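Local coordinates for protein antitoxin HicB3 (Yersinia pestis, PDB 4P7D) that probably neutralises its partner HicA toxin in a bacterial toxin-antitoxin system and, as a dimer, probably binds operator DNA through a ribbon-helix-helix domain, at the interface of chains A and B. Coordinates in Å, arbitrary orientation; residue numbers count along the deposited sequence, not the author numbering. Chains: chain A/B, Antitoxin HicB3.

The interface of chains A and B. Residues chain A 98-100, 105, 125; chain B 94, 96, 98, 122, 125-126.
The two-stranded antiparallel ribbon of the HicB3 ribbon-helix-helix dimer pairs A:Leu98 with B:Phe96 and A:Met100, a selenomethionine, with B:Val94, all from the 93-101 strands, and helices from both subunits close over it. A:Leu98 N donates to B:Phe96 O at 2.9 Å, and B:Phe96 N returns a bond to A:Leu98 O. Between A:Met100 and B:Val94 backbone bonds also run both ways. A:Thr99 N turns instead to the hydroxyl OG of B:Ser122, 2.8 Å away and 162° at the hydrogen, which ties the ribbon to the start of helix 121-133.

The phenyl ring of B:Phe96 is held between parts of chain A. From helix 102-114, A:Leu105 comes tip to tip, its methyl CD1 lying over one face at 3.9 Å from the ring centroid, while A:Leu98 CB lies over the opposite face; both sit toward the rim, with A:Leu98 CB the more distant from the ring plane. A:Met100 CG stands at the ring edge; a bend at chi3 (85°) carries its methyl CE to 3.6 Å from B:Phe96 CZ. The other branch of A:Leu105, CD2, meets B:Val94 CG1 at 3.5 Å.

Farther along, leucine methyls meet at right-angle crossings. A:Leu98 CD1 touches B:Leu125 CD1 at 3.4 Å and also B:Leu98 CD1, which in turn meets A:Leu125 CD1 at 3.5 Å. Repeated by two-fold symmetry, this interlocking of ribbon and helices helps build the hydrophobic core of the dimer and probably sets the ribbon for DNA recognition.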
ATOM      1  N   LEU A  98     -21.300  -0.511  -4.219  1.00 53.06           N
ATOM      2  CA  LEU A  98     -20.148  -1.386  -4.376  1.00 45.16           C
ATOM      3  C   LEU A  98     -20.281  -2.130  -5.683  1.00 53.40           C
ATOM      4  O   LEU A  98     -21.397  -2.446  -6.099  1.00 51.91           O
ATOM      5  CB  LEU A  98     -20.054  -2.399  -3.253  1.00 42.17           C
ATOM      6  CG  LEU A  98     -19.868  -2.014  -1.796  1.00 47.15           C
ATOM      7  CD1 LEU A  98     -19.606  -3.303  -1.104  1.00 44.00           C
ATOM      8  CD2 LEU A  98     -18.715  -1.047  -1.557  1.00 48.27           C
ATOM      9  N   THR A  99     -19.150  -2.422  -6.319  1.00 49.40           N
ATOM     10  CA  THR A  99     -19.163  -3.223  -7.515  1.00 43.22           C
ATOM     11  C   THR A  99     -18.436  -4.517  -7.266  1.00 48.07           C
ATOM     12  O   THR A  99     -17.326  -4.511  -6.746  1.00 56.43           O
ATOM     13  CB  THR A  99     -18.505  -2.494  -8.680  1.00 51.14           C
ATOM     14  OG1 THR A  99     -19.078  -1.187  -8.806  1.00 53.13           O
ATOM     15  CG2 THR A  99     -18.711  -3.275  -9.976  1.00 46.34           C
HETATM   16  N   MSE A 100     -19.047  -5.634  -7.623  1.00 48.20           N
HETATM   17  CA  MSE A 100     -18.274  -6.852  -7.712  1.00 52.58           C
HETATM   18  C   MSE A 100     -18.890  -7.878  -8.671  1.00 53.22           C
HETATM   19  O   MSE A 100     -19.970  -7.671  -9.223  1.00 54.60           O
HETATM   20  CB  MSE A 100     -18.047  -7.425  -6.311  1.00 54.29           C
HETATM   21  CG  MSE A 100     -19.272  -7.754  -5.514  1.00 49.81           C
HETATM   22 SE   MSE A 100     -18.827  -8.190  -3.609  1.00 96.31          SE
HETATM   23  CE  MSE A 100     -18.781  -6.422  -2.803  1.00 56.28           C
ATOM     24  N   LEU A 105     -21.370 -12.022  -5.812  1.00 52.83           N
ATOM     25  CA  LEU A 105     -22.621 -11.546  -5.231  1.00 51.95           C
ATOM     26  C   LEU A 105     -23.666 -12.666  -5.131  1.00 55.27           C
ATOM     27  O   LEU A 105     -24.483 -12.663  -4.219  1.00 56.78           O
ATOM     28  CB  LEU A 105     -23.187 -10.363  -6.027  1.00 48.23           C
ATOM     29  CG  LEU A 105     -24.325  -9.622  -5.314  1.00 48.62           C
ATOM     30  CD1 LEU A 105     -23.901  -9.151  -3.944  1.00 50.78           C
ATOM     31  CD2 LEU A 105     -24.816  -8.441  -6.103  1.00 47.77           C
ATOM     32  N   LEU A 125     -21.572  -8.167   5.238  1.00 52.25           N
ATOM     33  CA  LEU A 125     -20.356  -7.431   4.930  1.00 49.82           C
ATOM     34  C   LEU A 125     -19.919  -6.571   6.120  1.00 52.34           C
ATOM     35  O   LEU A 125     -18.716  -6.378   6.354  1.00 52.66           O
ATOM     36  CB  LEU A 125     -20.563  -6.584   3.667  1.00 46.30           C
ATOM     37  CG  LEU A 125     -20.877  -7.462   2.448  1.00 46.78           C
ATOM     38  CD1 LEU A 125     -21.087  -6.654   1.205  1.00 45.67           C
ATOM     39  CD2 LEU A 125     -19.751  -8.436   2.242  1.00 46.06           C
TER
ATOM     40  N   VAL B  94     -21.351  -6.557 -11.033  1.00 59.35           N
ATOM     41  CA  VAL B  94     -22.643  -6.123 -10.528  1.00 53.05           C
ATOM     42  C   VAL B  94     -22.454  -4.979  -9.556  1.00 53.55           C
ATOM     43  O   VAL B  94     -21.629  -5.079  -8.647  1.00 54.86           O
ATOM     44  CB  VAL B  94     -23.400  -7.249  -9.853  1.00 55.88           C
ATOM     45  CG1 VAL B  94     -24.584  -6.691  -9.078  1.00 55.29           C
ATOM     46  CG2 VAL B  94     -23.868  -8.240 -10.907  1.00 58.45           C
ATOM     47  N   PHE B  96     -24.223  -2.560  -6.723  1.00 46.01           N
ATOM     48  CA  PHE B  96     -25.356  -2.604  -5.814  1.00 47.55           C
ATOM     49  C   PHE B  96     -25.181  -1.728  -4.600  1.00 48.97           C
ATOM     50  O   PHE B  96     -24.107  -1.203  -4.336  1.00 52.62           O
ATOM     51  CB  PHE B  96     -25.641  -4.040  -5.356  1.00 45.80           C
ATOM     52  CG  PHE B  96     -24.489  -4.698  -4.686  1.00 50.99           C
ATOM     53  CD1 PHE B  96     -23.402  -5.181  -5.436  1.00 52.89           C
ATOM     54  CD2 PHE B  96     -24.472  -4.845  -3.311  1.00 44.94           C
ATOM     55  CE1 PHE B  96     -22.314  -5.796  -4.814  1.00 44.51           C
ATOM     56  CE2 PHE B  96     -23.388  -5.458  -2.688  1.00 51.10           C
ATOM     57  CZ  PHE B  96     -22.305  -5.935  -3.446  1.00 46.64           C
ATOM     58  N   LEU B  98     -25.713  -0.851  -0.426  1.00 49.48           N
ATOM     59  CA  LEU B  98     -25.701  -1.301   0.944  1.00 50.22           C
ATOM     60  C   LEU B  98     -26.065  -0.135   1.849  1.00 51.95           C
ATOM     61  O   LEU B  98     -26.017   1.030   1.442  1.00 52.74           O
ATOM     62  CB  LEU B  98     -24.326  -1.842   1.312  1.00 46.04           C
ATOM     63  CG  LEU B  98     -23.741  -2.881   0.368  1.00 47.16           C
ATOM     64  CD1 LEU B  98     -22.439  -3.397   0.954  1.00 51.54           C
ATOM     65  CD2 LEU B  98     -24.698  -4.026   0.185  1.00 48.42           C
ATOM     66  N   SER B 122     -14.897  -1.608  -2.754  1.00 45.56           N
ATOM     67  CA  SER B 122     -15.343  -2.831  -3.400  1.00 46.94           C
ATOM     68  C   SER B 122     -14.256  -3.911  -3.345  1.00 45.44           C
ATOM     69  O   SER B 122     -14.554  -5.060  -3.072  1.00 49.04           O
ATOM     70  CB  SER B 122     -15.771  -2.552  -4.837  1.00 40.90           C
ATOM     71  OG  SER B 122     -16.890  -1.688  -4.834  1.00 41.89           O
ATOM     72  N   LEU B 125     -14.033  -5.157   0.543  1.00 46.56           N
ATOM     73  CA  LEU B 125     -15.135  -6.001   1.021  1.00 46.30           C
ATOM     74  C   LEU B 125     -15.308  -7.238   0.151  1.00 46.50           C
ATOM     75  O   LEU B 125     -15.814  -8.252   0.643  1.00 42.77           O
ATOM     76  CB  LEU B 125     -16.453  -5.220   1.085  1.00 43.10           C
ATOM     77  CG  LEU B 125     -16.417  -3.968   1.961  1.00 45.79           C
ATOM     78  CD1 LEU B 125     -17.447  -3.018   1.493  1.00 45.40           C
ATOM     79  CD2 LEU B 125     -16.699  -4.310   3.393  1.00 46.86           C
ATOM     80  N   ALA B 126     -14.901  -7.172  -1.126  1.00 40.31           N
ATOM     81  CA  ALA B 126     -14.928  -8.374  -1.972  1.00 39.50           C
ATOM     82  C   ALA B 126     -13.875  -9.371  -1.473  1.00 43.47           C
ATOM     83  O   ALA B 126     -14.153 -10.550  -1.326  1.00 40.23           O
ATOM     84  CB  ALA B 126     -14.698  -8.044  -3.401  1.00 36.11           C
TER